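PDB 1U6M: acetyltransferase, GNAT family from Enterococcus faecalis, which probably transfers an acyl group, most likely acetyl from acetyl-CoA, to an acceptor that has not been identified. Local coordinates for residues A[131-135]-A[163-169]. Sequence-based numbering, arbitrary orientation.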
ATOM      1  N   SER A 131       1.763  10.364  -9.100  1.00 23.46           N
ATOM      2  CA  SER A 131       3.091  10.723  -9.418  1.00 24.49           C
ATOM      3  C   SER A 131       3.532  11.757  -8.426  1.00 23.74           C
ATOM      4  O   SER A 131       4.679  11.733  -8.041  1.00 24.55           O
ATOM      5  CB  SER A 131       3.218  11.164 -10.884  1.00 25.39           C
ATOM      6  OG  SER A 131       4.224  12.181 -11.007  1.00 30.75           O
ATOM      7  N   LYS A 132       2.631  12.612  -7.952  1.00 22.90           N
ATOM      8  CA  LYS A 132       2.968  13.513  -6.819  1.00 24.15           C
ATOM      9  C   LYS A 132       3.149  12.850  -5.457  1.00 22.88           C
ATOM     10  O   LYS A 132       3.932  13.310  -4.660  1.00 23.72           O
ATOM     11  CB  LYS A 132       1.883  14.551  -6.590  1.00 25.35           C
ATOM     12  CG  LYS A 132       1.694  15.483  -7.684  1.00 32.12           C
ATOM     13  CD  LYS A 132       0.608  16.438  -7.234  1.00 43.00           C
ATOM     14  CE  LYS A 132       1.219  17.559  -6.411  1.00 48.31           C
ATOM     15  NZ  LYS A 132       0.535  18.841  -6.822  1.00 52.56           N
ATOM     16  N   LEU A 133       2.363  11.820  -5.172  1.00 21.91           N
ATOM     17  CA  LEU A 133       2.530  11.039  -3.970  1.00 21.72           C
ATOM     18  C   LEU A 133       3.921  10.381  -3.959  1.00 21.56           C
ATOM     19  O   LEU A 133       4.612  10.383  -2.953  1.00 21.33           O
ATOM     20  CB  LEU A 133       1.374  10.008  -3.825  1.00 20.93           C
ATOM     21  CG  LEU A 133       0.078  10.549  -3.207  1.00 17.94           C
ATOM     22  CD1 LEU A 133      -1.000   9.541  -3.377  1.00 16.81           C
ATOM     23  CD2 LEU A 133       0.306  10.861  -1.735  1.00 15.07           C
ATOM     24  N   LEU A 134       4.317   9.863  -5.099  1.00 21.83           N
ATOM     25  CA  LEU A 134       5.588   9.218  -5.290  1.00 23.65           C
ATOM     26  C   LEU A 134       6.763  10.222  -5.084  1.00 24.65           C
ATOM     27  O   LEU A 134       7.772   9.875  -4.433  1.00 23.94           O
ATOM     28  CB  LEU A 134       5.554   8.600  -6.675  1.00 23.93           C
ATOM     29  CG  LEU A 134       6.711   7.877  -7.297  1.00 29.66           C
ATOM     30  CD1 LEU A 134       7.217   6.717  -6.423  1.00 32.68           C
ATOM     31  CD2 LEU A 134       6.231   7.392  -8.664  1.00 33.65           C
ATOM     32  N   ASP A 135       6.614  11.464  -5.572  1.00 24.90           N
ATOM     33  CA  ASP A 135       7.615  12.511  -5.307  1.00 26.37           C
ATOM     34  C   ASP A 135       7.864  12.794  -3.807  1.00 25.19           C
ATOM     35  O   ASP A 135       8.914  13.322  -3.449  1.00 26.21           O
ATOM     36  CB  ASP A 135       7.224  13.863  -5.977  1.00 26.91           C
ATOM     37  CG  ASP A 135       7.372  13.839  -7.492  1.00 32.57           C
ATOM     38  OD1 ASP A 135       7.997  12.911  -8.062  1.00 36.77           O
ATOM     39  OD2 ASP A 135       6.842  14.773  -8.140  1.00 39.65           O
ATOM     40  N   LEU A 163       7.955   5.250 -15.697  1.00 25.22           N
ATOM     41  CA  LEU A 163       7.623   6.285 -14.722  1.00 25.42           C
ATOM     42  C   LEU A 163       8.656   6.260 -13.551  1.00 25.52           C
ATOM     43  O   LEU A 163       9.251   7.283 -13.215  1.00 27.46           O
ATOM     44  CB  LEU A 163       6.179   6.056 -14.185  1.00 24.92           C
ATOM     45  CG  LEU A 163       5.382   7.239 -13.585  1.00 26.53           C
ATOM     46  CD1 LEU A 163       4.333   6.781 -12.568  1.00 26.79           C
ATOM     47  CD2 LEU A 163       6.237   8.343 -13.008  1.00 27.72           C
ATOM     48  N   TYR A 164       8.894   5.084 -12.954  1.00 24.38           N
ATOM     49  CA  TYR A 164       9.805   4.973 -11.793  1.00 23.66           C
ATOM     50  C   TYR A 164      11.257   5.233 -12.168  1.00 23.74           C
ATOM     51  O   TYR A 164      11.990   5.954 -11.425  1.00 24.99           O
ATOM     52  CB  TYR A 164       9.668   3.603 -11.117  1.00 22.06           C
ATOM     53  CG  TYR A 164       8.250   3.223 -10.793  1.00 21.12           C
ATOM     54  CD1 TYR A 164       7.789   1.903 -10.985  1.00 19.38           C
ATOM     55  CD2 TYR A 164       7.350   4.171 -10.278  1.00 21.94           C
ATOM     56  CE1 TYR A 164       6.486   1.544 -10.632  1.00 18.93           C
ATOM     57  CE2 TYR A 164       6.012   3.810  -9.935  1.00 20.41           C
ATOM     58  CZ  TYR A 164       5.609   2.512 -10.121  1.00 21.59           C
ATOM     59  OH  TYR A 164       4.311   2.156  -9.794  1.00 24.24           O
ATOM     60  N   ALA A 165      11.691   4.654 -13.282  1.00 23.85           N
ATOM     61  CA  ALA A 165      12.992   5.006 -13.879  1.00 25.44           C
ATOM     62  C   ALA A 165      13.283   6.531 -13.919  1.00 26.39           C
ATOM     63  O   ALA A 165      14.369   6.991 -13.556  1.00 26.07           O
ATOM     64  CB  ALA A 165      13.119   4.409 -15.284  1.00 25.64           C
ATOM     65  N   SER A 166      12.282   7.303 -14.344  1.00 27.99           N
ATOM     66  CA  SER A 166      12.436   8.731 -14.588  1.00 28.81           C
ATOM     67  C   SER A 166      12.482   9.480 -13.264  1.00 30.60           C
ATOM     68  O   SER A 166      12.767  10.670 -13.225  1.00 31.62           O
ATOM     69  CB  SER A 166      11.250   9.227 -15.438  1.00 28.88           C
ATOM     70  OG  SER A 166      10.085   9.580 -14.654  1.00 27.16           O
ATOM     71  N   LYS A 167      12.163   8.788 -12.180  1.00 31.52           N
ATOM     72  CA  LYS A 167      12.084   9.392 -10.859  1.00 32.44           C
ATOM     73  C   LYS A 167      13.324   8.959 -10.111  1.00 30.78           C
ATOM     74  O   LYS A 167      13.454   9.258  -8.954  1.00 30.81           O
ATOM     75  CB  LYS A 167      10.849   8.872 -10.104  1.00 33.79           C
ATOM     76  CG  LYS A 167       9.728   9.880  -9.909  1.00 39.25           C
ATOM     77  CD  LYS A 167       9.140  10.374 -11.222  1.00 45.24           C
ATOM     78  CE  LYS A 167       8.215  11.563 -11.004  1.00 46.82           C
ATOM     79  NZ  LYS A 167       7.114  11.146 -10.050  1.00 48.85           N
ATOM     80  N   GLY A 168      14.207   8.225 -10.770  1.00 29.44           N
ATOM     81  CA  GLY A 168      15.480   7.798 -10.166  1.00 28.34           C
ATOM     82  C   GLY A 168      15.545   6.362  -9.659  1.00 28.83           C
ATOM     83  O   GLY A 168      16.512   6.029  -8.975  1.00 28.95           O
ATOM     84  N   PHE A 169      14.509   5.535  -9.927  1.00 28.77           N
ATOM     85  CA  PHE A 169      14.497   4.113  -9.552  1.00 29.17           C
ATOM     86  C   PHE A 169      15.348   3.245 -10.537  1.00 31.76           C
ATOM     87  O   PHE A 169      15.374   3.521 -11.737  1.00 31.84           O
ATOM     88  CB  PHE A 169      13.070   3.569  -9.466  1.00 26.37           C
ATOM     89  CG  PHE A 169      12.328   3.950  -8.209  1.00 24.01           C
ATOM     90  CD1 PHE A 169      11.604   5.148  -8.139  1.00 21.37           C
ATOM     91  CD2 PHE A 169      12.314   3.088  -7.092  1.00 20.90           C
ATOM     92  CE1 PHE A 169      10.897   5.528  -6.993  1.00 20.06           C
ATOM     93  CE2 PHE A 169      11.606   3.440  -5.917  1.00 19.24           C
ATOM     94  CZ  PHE A 169      10.894   4.668  -5.870  1.00 21.79           C
TER
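L134 is the bump of this contact: its forked end projects from helix 129-135 into a hollow walled by L163, Y164, K167 and F169. CG, anti to the backbone N (chi1 177°), carries the fork toward segment 163-169, where the two methyls meet different partners. CD2 comes up to the edge of the Y164 ring, close to its plane, and lies 3.8 Å from both Y164 CD2 and Y164 CE2, so it straddles one ring bond. L163 CD1 borders the same methyl at a looser 4.4 Å. The other branch, L134 CD1, meets F169 CE1 at 3.9 Å on an oblique approach.

K167 reverses the roles, sending its chain back to the helix. Bent at its second and fourth torsions, the chain brings NZ between S131 and D135, one helical turn apart. There NZ forms a salt bridge with D135 OD1 at 2.8 Å. It approaches from above the carboxylate plane, 40° out of it. A hydrogen bond joins K167 NZ to S131 OG at 3.2 Å. A weak third bond goes to S131 O, which also accepts the helical bond from D135 N. The polar grip thus adjoins the leucine pocket, with L134 CD2 only 4.1 Å from K167 NZ.

The hollow is shaped by the end of helix 158-165. G168 has positive phi (101°), and G168 N and F169 N bond back to A165 O and Y164 O: a Schellman motif that turns the chain toward strand 170-177. Y164 and F169 both rest on L151 of strand 148-154 and M185 of strand 180-188. The contact joins helix 129-135 to the C-terminal end of helix 158-165 and the turn leading into strand 170-177, with the aromatics seated on the sheet, as in the C-terminal half of the GNAT acetyltransferase fold.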